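Local structure of GH26A (Muricauda sp. MAR_2010_75, 6Q75) at residues P223-P227 against G228-Y232; T249-H253 against G254-Q258; Q200-D203 against R204-H208. The protein is a family 26 glycoside hydrolase with a (beta/alpha)8-barrel fold that probably cleaves beta-mannan or a related polysaccharide. All coordinates share one frame; numbering follows the deposited sequence.

Contact 1 of 3, residues P223-P227 against G228-Y232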
loop_
_atom_site.group_PDB
_atom_site.type_symbol
_atom_site.label_atom_id
_atom_site.label_comp_id
_atom_site.label_asym_id
_atom_site.label_seq_id
_atom_site.Cartn_x
_atom_site.Cartn_y
_atom_site.Cartn_z
ATOM N N PRO A 223 -8.859 -11.288 7.137
ATOM C CA PRO A 223 -8.736 -12.035 8.399
ATOM C C PRO A 223 -8.845 -13.539 8.198
ATOM O O PRO A 223 -9.545 -14.016 7.305
ATOM C CB PRO A 223 -9.905 -11.520 9.242
ATOM C CG PRO A 223 -10.292 -10.169 8.597
ATOM C CD PRO A 223 -10.036 -10.394 7.127
ATOM N N ARG A 224 -8.165 -14.291 9.068
ATOM C CA ARG A 224 -8.266 -15.748 9.017
ATOM C C ARG A 224 -7.775 -16.324 10.334
ATOM O O ARG A 224 -6.919 -15.736 10.986
ATOM C CB ARG A 224 -7.440 -16.330 7.862
ATOM C CG ARG A 224 -5.950 -16.095 8.022
ATOM C CD ARG A 224 -5.325 -15.822 6.706
ATOM N NE ARG A 224 -3.874 -15.980 6.708
ATOM C CZ ARG A 224 -3.121 -15.642 5.674
ATOM N NH1 ARG A 224 -3.703 -15.130 4.599
ATOM N NH2 ARG A 224 -1.806 -15.804 5.707
ATOM N N ASP A 225 -8.262 -17.506 10.703
ATOM C CA ASP A 225 -7.799 -18.114 11.941
ATOM C C ASP A 225 -7.150 -19.441 11.614
ATOM O O ASP A 225 -7.638 -20.479 12.012
ATOM C CB ASP A 225 -8.912 -18.276 12.960
ATOM C CG ASP A 225 -8.372 -18.615 14.347
ATOM O OD1 ASP A 225 -7.136 -18.790 14.510
ATOM O OD2 ASP A 225 -9.175 -18.727 15.287
ATOM N N ILE A 226 -6.041 -19.385 10.903
ATOM C CA ILE A 226 -5.271 -20.573 10.543
ATOM C C ILE A 226 -4.120 -20.699 11.532
ATOM O O ILE A 226 -3.398 -19.716 11.742
ATOM C CB ILE A 226 -4.744 -20.465 9.102
ATOM C CG1 ILE A 226 -5.909 -20.386 8.101
ATOM C CG2 ILE A 226 -3.798 -21.621 8.766
ATOM C CD1 ILE A 226 -5.521 -19.668 6.823
ATOM N N PRO A 227 -3.913 -21.862 12.153
ATOM C CA PRO A 227 -2.785 -22.029 13.091
ATOM C C PRO A 227 -1.455 -21.591 12.485
ATOM O O PRO A 227 -1.134 -21.900 11.337
ATOM C CB PRO A 227 -2.797 -23.530 13.395
ATOM C CG PRO A 227 -4.248 -23.928 13.199
ATOM C CD PRO A 227 -4.741 -23.076 12.050
ATOM N N GLY A 228 -0.699 -20.814 13.256
ATOM C CA GLY A 228 0.573 -20.280 12.808
ATOM C C GLY A 228 0.496 -19.216 11.739
ATOM O O GLY A 228 1.547 -18.734 11.288
ATOM N N ASP A 229 -0.714 -18.808 11.332
ATOM C CA ASP A 229 -0.870 -17.959 10.164
ATOM C C ASP A 229 -2.111 -17.079 10.290
ATOM O O ASP A 229 -2.760 -16.782 9.282
ATOM C CB ASP A 229 -0.936 -18.849 8.897
ATOM C CG ASP A 229 -0.666 -18.097 7.599
ATOM O OD1 ASP A 229 -0.053 -17.012 7.623
ATOM O OD2 ASP A 229 -1.044 -18.635 6.526
ATOM N N GLN A 230 -2.435 -16.627 11.510
ATOM C CA GLN A 230 -3.658 -15.868 11.742
ATOM C C GLN A 230 -3.534 -14.413 11.294
ATOM O O GLN A 230 -2.450 -13.802 11.293
ATOM C CB GLN A 230 -4.049 -15.899 13.228
ATOM C CG GLN A 230 -4.199 -17.302 13.824
ATOM C CD GLN A 230 -2.903 -17.832 14.459
ATOM O OE1 GLN A 230 -1.790 -17.384 14.142
ATOM N NE2 GLN A 230 -3.053 -18.786 15.359
ATOM N N ALA A 231 -4.681 -13.853 10.943
ATOM C CA ALA A 231 -4.828 -12.417 10.756
ATOM C C ALA A 231 -6.118 -12.005 11.443
ATOM O O ALA A 231 -7.196 -12.557 11.166
ATOM C CB ALA A 231 -4.822 -12.017 9.277
ATOM N N TYR A 232 -6.006 -11.032 12.345
ATOM C CA TYR A 232 -7.076 -10.751 13.281
ATOM C C TYR A 232 -7.985 -9.649 12.741
ATOM O O TYR A 232 -7.818 -9.157 11.621
ATOM C CB TYR A 232 -6.459 -10.436 14.651
ATOM C CG TYR A 232 -5.805 -11.693 15.216
ATOM C CD1 TYR A 232 -6.586 -12.767 15.616
ATOM C CD2 TYR A 232 -4.427 -11.822 15.289
ATOM C CE1 TYR A 232 -6.011 -13.934 16.108
ATOM C CE2 TYR A 232 -3.842 -12.981 15.784
ATOM C CZ TYR A 232 -4.646 -14.032 16.192
ATOM O OH TYR A 232 -4.088 -15.195 16.682
#
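Arg224 reaches across a hairpin-like loop to grip Asp229 through two nitrogens. Its chain leaves CB with CG between the backbone N and the carbonyl carbon (chi1 64°), which lets its far end come close to Asp229. CG passes 3.5 Å from Asp229 O, and CD lies only slightly farther from the same oxygen. NE then donates a straight bond to Asp229 O (2.9 Å), meeting it almost head-on along the carbonyl direction and within the guanidinium plane. At the tip, NH2 forms a salt bridge with Asp229 OD1 (2.9 Å). That oxygen also lies near the guanidinium plane but is met from above its own carboxylate, the two planes being 68° apart. These two bonds fix the rotation of the guanidinium. In the backbone, Arg224 and Ala231 form a single antiparallel hydrogen-bonded pair, Arg224 N to Ala231 O and Ala231 N to Arg224 O, both 2.9 Å. A type II beta turn from Ile226 to Asp229 closes the loop, with Asp229 N bonded to Ile226 O and Gly228 at positive phi. The surface loop follows strand 214-221 and precedes strand 246-251; Arg224 and Asp229 touch Trp182, while Pro223 rests on Asp260 and Gln263 of helix 258-268.

Contact 2 of 3, residues T249-H253 against G254-Q258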
loop_
_atom_site.group_PDB
_atom_site.type_symbol
_atom_site.label_atom_id
_atom_site.label_comp_id
_atom_site.label_asym_id
_atom_site.label_seq_id
_atom_site.Cartn_x
_atom_site.Cartn_y
_atom_site.Cartn_z
ATOM N N THR A 249 -7.130 -3.852 1.760
ATOM C CA THR A 249 -6.832 -5.188 2.256
ATOM C C THR A 249 -6.211 -6.011 1.138
ATOM O O THR A 249 -6.337 -5.688 -0.047
ATOM C CB THR A 249 -8.080 -5.870 2.833
ATOM O OG1 THR A 249 -7.668 -7.001 3.617
ATOM C CG2 THR A 249 -8.996 -6.315 1.732
ATOM N N ASP A 250 -5.508 -7.070 1.539
ATOM C CA ASP A 250 -4.800 -7.968 0.637
ATOM C C ASP A 250 -5.580 -9.268 0.559
ATOM O O ASP A 250 -5.894 -9.863 1.598
ATOM C CB ASP A 250 -3.362 -8.237 1.124
ATOM C CG ASP A 250 -2.490 -6.975 1.076
ATOM O OD1 ASP A 250 -2.952 -5.947 0.547
ATOM O OD2 ASP A 250 -1.353 -7.006 1.545
ATOM N N VAL A 251 -5.904 -9.688 -0.666
ATOM C CA VAL A 251 -6.767 -10.844 -0.917
ATOM C C VAL A 251 -6.056 -11.749 -1.916
ATOM O O VAL A 251 -5.919 -11.400 -3.098
ATOM C CB VAL A 251 -8.152 -10.448 -1.446
ATOM C CG1 VAL A 251 -8.943 -11.734 -1.819
ATOM C CG2 VAL A 251 -8.911 -9.626 -0.398
ATOM N N TYR A 252 -5.577 -12.897 -1.449
ATOM C CA TYR A 252 -4.986 -13.886 -2.321
ATOM C C TYR A 252 -5.955 -15.058 -2.473
ATOM O O TYR A 252 -6.977 -15.137 -1.789
ATOM C CB TYR A 252 -3.631 -14.360 -1.769
ATOM C CG TYR A 252 -2.583 -13.297 -1.976
ATOM C CD1 TYR A 252 -1.874 -13.242 -3.175
ATOM C CD2 TYR A 252 -2.334 -12.330 -1.006
ATOM C CE1 TYR A 252 -0.946 -12.255 -3.412
ATOM C CE2 TYR A 252 -1.387 -11.323 -1.237
ATOM C CZ TYR A 252 -0.703 -11.302 -2.445
ATOM O OH TYR A 252 0.256 -10.344 -2.710
ATOM N N HIS A 253 -5.628 -15.933 -3.410
ATOM C CA HIS A 253 -6.371 -17.173 -3.676
ATOM C C HIS A 253 -7.816 -16.913 -4.082
ATOM O O HIS A 253 -8.660 -17.804 -3.951
ATOM C CB HIS A 253 -6.352 -18.099 -2.460
ATOM C CG HIS A 253 -5.003 -18.249 -1.836
ATOM N ND1 HIS A 253 -3.934 -18.812 -2.501
ATOM C CD2 HIS A 253 -4.554 -17.925 -0.604
ATOM C CE1 HIS A 253 -2.879 -18.817 -1.705
ATOM N NE2 HIS A 253 -3.230 -18.293 -0.546
ATOM N N GLY A 254 -8.120 -15.712 -4.580
ATOM C CA GLY A 254 -9.475 -15.354 -4.973
ATOM C C GLY A 254 -10.470 -15.290 -3.833
ATOM O O GLY A 254 -11.678 -15.390 -4.061
ATOM N N ASP A 255 -9.991 -15.110 -2.601
ATOM C CA ASP A 255 -10.832 -15.211 -1.412
ATOM C C ASP A 255 -11.596 -13.911 -1.141
ATOM O O ASP A 255 -11.497 -13.318 -0.064
ATOM C CB ASP A 255 -9.968 -15.588 -0.216
ATOM C CG ASP A 255 -10.788 -15.890 1.029
ATOM O OD1 ASP A 255 -11.931 -16.358 0.870
ATOM O OD2 ASP A 255 -10.295 -15.627 2.161
ATOM N N TYR A 256 -12.416 -13.502 -2.121
ATOM C CA TYR A 256 -13.159 -12.240 -2.014
ATOM C C TYR A 256 -14.457 -12.468 -1.237
ATOM O O TYR A 256 -15.558 -12.365 -1.761
ATOM C CB TYR A 256 -13.421 -11.664 -3.400
ATOM C CG TYR A 256 -12.169 -11.317 -4.153
ATOM C CD1 TYR A 256 -11.463 -10.142 -3.861
ATOM C CD2 TYR A 256 -11.662 -12.162 -5.140
ATOM C CE1 TYR A 256 -10.294 -9.823 -4.539
ATOM C CE2 TYR A 256 -10.491 -11.853 -5.822
ATOM C CZ TYR A 256 -9.805 -10.683 -5.505
ATOM O OH TYR A 256 -8.661 -10.363 -6.195
ATOM N N GLU A 257 -14.299 -12.771 0.054
ATOM C CA GLU A 257 -15.445 -13.045 0.914
ATOM C C GLU A 257 -16.297 -11.801 1.077
ATOM O O GLU A 257 -15.771 -10.710 1.335
ATOM C CB GLU A 257 -14.996 -13.518 2.294
ATOM C CG GLU A 257 -14.229 -14.801 2.273
ATOM C CD GLU A 257 -15.125 -16.000 2.542
ATOM O OE1 GLU A 257 -16.359 -15.827 2.666
ATOM O OE2 GLU A 257 -14.585 -17.118 2.620
ATOM N N GLN A 258 -17.617 -11.973 0.943
ATOM C CA GLN A 258 -18.531 -10.842 1.110
ATOM C C GLN A 258 -18.492 -10.291 2.537
ATOM O O GLN A 258 -18.563 -9.074 2.742
ATOM C CB GLN A 258 -19.949 -11.262 0.735
ATOM C CG GLN A 258 -20.865 -10.078 0.421
ATOM C CD GLN A 258 -20.487 -9.410 -0.894
ATOM O OE1 GLN A 258 -19.921 -10.044 -1.785
ATOM N NE2 GLN A 258 -20.806 -8.133 -1.022
HETATM O O HOH W 1 -6.655 -13.188 -5.049
#
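Val251 ends strand 246-251, and from there the backbone folds back through a type I' beta turn, Tyr252 to Asp255, in the loop that leads to helix 258-268 of the (beta/alpha)8-barrel. His253 and Gly254, the two central residues, both have positive phi (61° and 66°). Asp255 N closes the turn on Tyr252 O (3.1 Å), approaching from above the carbonyl plane. A water bridges Val251 O, just before the turn, and Gly254 N within it: it donates to Val251 O (2.7 Å) and accepts from Gly254 N (3.0 Å). Farther on, Asp255 and Tyr256 are each the centre of an inverse gamma turn, whose backbone bonds are weak, and Glu257 occupies the N-cap position of the helix.

The side-chain contact rests on Val251 and Tyr256. Tyr256 OH is held by Gln280 O, and its ring also packs on Leu275 and Val278 of strand 273-278, so the aromatic group bridges the loop and the neighbouring strand. Tyr252 points away: its hydroxyl bonds Glu277 and, weakly, a bound Tris molecule probably from the crystallisation liquor, while its ring meets Trp302 edge-to-face. This is consistent with a pocket beside the turn at the C-terminal ends of the strands, where barrels of this type have their active sites. Val251 CG1, anti to the backbone N (chi1 174°), lies over one face of the Tyr256 ring in a CH-pi contact, 3.7 Å from the centroid and offset toward the CD1-CE1 side, while the same methyl lies 3.5 Å from Asp255 O.

Contact 3 of 3, residues Q200-D203 against R204-H208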
loop_
_atom_site.group_PDB
_atom_site.type_symbol
_atom_site.label_atom_id
_atom_site.label_comp_id
_atom_site.label_asym_id
_atom_site.label_seq_id
_atom_site.Cartn_x
_atom_site.Cartn_y
_atom_site.Cartn_z
ATOM N N GLN A 200 3.160 7.489 15.191
ATOM C CA GLN A 200 4.541 7.966 15.265
ATOM C C GLN A 200 5.132 8.149 13.871
ATOM O O GLN A 200 5.848 9.127 13.607
ATOM C CB GLN A 200 5.393 6.998 16.093
ATOM C CG GLN A 200 6.782 7.519 16.441
ATOM C CD GLN A 200 7.508 6.581 17.401
ATOM O OE1 GLN A 200 8.411 5.831 17.008
ATOM N NE2 GLN A 200 7.088 6.591 18.645
ATOM N N LEU A 201 4.859 7.210 12.966
ATOM C CA LEU A 201 5.309 7.380 11.592
ATOM C C LEU A 201 4.614 8.577 10.956
ATOM O O LEU A 201 5.237 9.358 10.227
ATOM C CB LEU A 201 5.028 6.108 10.781
ATOM C CG LEU A 201 5.500 6.187 9.316
ATOM C CD1 LEU A 201 7.012 6.133 9.266
ATOM C CD2 LEU A 201 4.941 5.028 8.478
ATOM N N TYR A 202 3.314 8.726 11.217
ATOM C CA TYR A 202 2.565 9.840 10.648
ATOM C C TYR A 202 3.171 11.160 11.096
ATOM O O TYR A 202 3.430 12.051 10.276
ATOM C CB TYR A 202 1.097 9.737 11.062
ATOM C CG TYR A 202 0.208 10.743 10.377
ATOM C CD1 TYR A 202 0.155 12.047 10.834
ATOM C CD2 TYR A 202 -0.587 10.387 9.283
ATOM C CE1 TYR A 202 -0.638 12.990 10.234
ATOM C CE2 TYR A 202 -1.406 11.345 8.668
ATOM C CZ TYR A 202 -1.424 12.637 9.153
ATOM O OH TYR A 202 -2.212 13.625 8.580
ATOM N N ASP A 203 3.407 11.290 12.402
ATOM C CA ASP A 203 4.023 12.504 12.927
ATOM C C ASP A 203 5.374 12.764 12.269
ATOM O O ASP A 203 5.689 13.909 11.916
ATOM C CB ASP A 203 4.152 12.401 14.452
ATOM C CG ASP A 203 4.800 13.631 15.083
ATOM O OD1 ASP A 203 4.205 14.736 15.049
ATOM O OD2 ASP A 203 5.911 13.478 15.631
ATOM N N ARG A 204 6.207 11.734 12.116
ATOM C CA ARG A 204 7.531 12.008 11.567
ATOM C C ARG A 204 7.444 12.422 10.105
ATOM O O ARG A 204 8.132 13.335 9.662
ATOM C CB ARG A 204 8.455 10.799 11.715
ATOM C CG ARG A 204 9.881 11.149 11.238
ATOM C CD ARG A 204 11.004 10.366 11.916
ATOM N NE ARG A 204 12.306 11.007 11.679
ATOM C CZ ARG A 204 12.876 11.895 12.494
ATOM N NH1 ARG A 204 12.278 12.257 13.622
ATOM N NH2 ARG A 204 14.058 12.423 12.189
ATOM N N LEU A 205 6.606 11.758 9.321
ATOM C CA LEU A 205 6.580 12.092 7.902
ATOM C C LEU A 205 5.854 13.406 7.636
ATOM O O LEU A 205 6.350 14.258 6.889
ATOM C CB LEU A 205 5.934 10.946 7.144
ATOM C CG LEU A 205 6.762 9.666 7.128
ATOM C CD1 LEU A 205 6.057 8.674 6.165
ATOM C CD2 LEU A 205 8.175 9.918 6.649
ATOM N N VAL A 206 4.689 13.599 8.251
ATOM C CA VAL A 206 3.881 14.782 7.940
ATOM C C VAL A 206 4.394 16.011 8.682
ATOM O O VAL A 206 4.485 17.109 8.121
ATOM C CB VAL A 206 2.406 14.508 8.275
ATOM C CG1 VAL A 206 1.552 15.785 8.095
ATOM C CG2 VAL A 206 1.871 13.318 7.436
ATOM N N ASN A 207 4.706 15.868 9.956
ATOM C CA ASN A 207 5.060 17.058 10.717
ATOM C C ASN A 207 6.555 17.332 10.701
ATOM O O ASN A 207 6.968 18.483 10.537
ATOM C CB ASN A 207 4.557 16.927 12.149
ATOM C CG ASN A 207 3.058 16.857 12.217
ATOM O OD1 ASN A 207 2.360 17.554 11.473
ATOM N ND2 ASN A 207 2.544 16.014 13.100
ATOM N N HIS A 208 7.394 16.314 10.886
ATOM C CA HIS A 208 8.821 16.600 10.900
ATOM C C HIS A 208 9.325 16.864 9.494
ATOM O O HIS A 208 9.989 17.872 9.242
ATOM C CB HIS A 208 9.587 15.440 11.522
ATOM C CG HIS A 208 11.069 15.604 11.468
ATOM N ND1 HIS A 208 11.747 16.478 12.291
ATOM C CD2 HIS A 208 12.006 15.026 10.680
ATOM C CE1 HIS A 208 13.037 16.424 12.018
ATOM N NE2 HIS A 208 13.223 15.554 11.045
#
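Val206 CG2 sits over the centre of one face of the Tyr202 ring, a CH-pi contact 3.8 Å from the centroid. Tyr243 meets this ring edge-to-face, and Trp216 meets it with the planes at about 45°. Elsewhere on the helix, the Arg204 guanidinium has His208 CD2 over one face, 3.6 Å above its plane and toward the rim; a salt bridge from NE to Asp154 holds the arginine end. On the exposed side, Asn207 ND2 donates a straight bond to Asp203 OD1 (2.9 Å) on the anti side, somewhat out of the carboxylate plane, with amide and carboxylate planes 64° apart. Asn207 CG lies beside its backbone N (chi1 -64°), which sets the amide beside the Asp203 carboxylate. Asp203 O accepts from both Asn207 N (2.9 Å) and His208 N (3.1 Å), marking the shift from alpha-helical spacing to a wider pi-type turn at the C-terminal end of helix 194-208. Leu201 CG and Leu205 CD1 lie 4.1 Å apart. Together with Val206 these leucines pack on Trp216 of strand 214-221, while Leu201 and Arg204 lie against Val153 of helix 144-165, seating this outer helix between strand and helix.

Contact 3 comes first along the chain, on helix 194-208, which leads into strand 214-221. Contact 1 follows in the loop beyond that strand, and contact 2 begins on the adjacent parallel strand 246-251. All three lie in one barrel domain, close together in sequence. The centres of contacts 1 and 2 are about 14 Å apart, their nearest atoms about 5 Å apart without touching, and both lie on the same side of the chain's centre. Contact 3 lies about 31 Å from each, centre to centre, on the other side of the chain's centre from contact 2. Two loops thus shape the C-terminal rim of the barrel, while the helix packs on its outer wall.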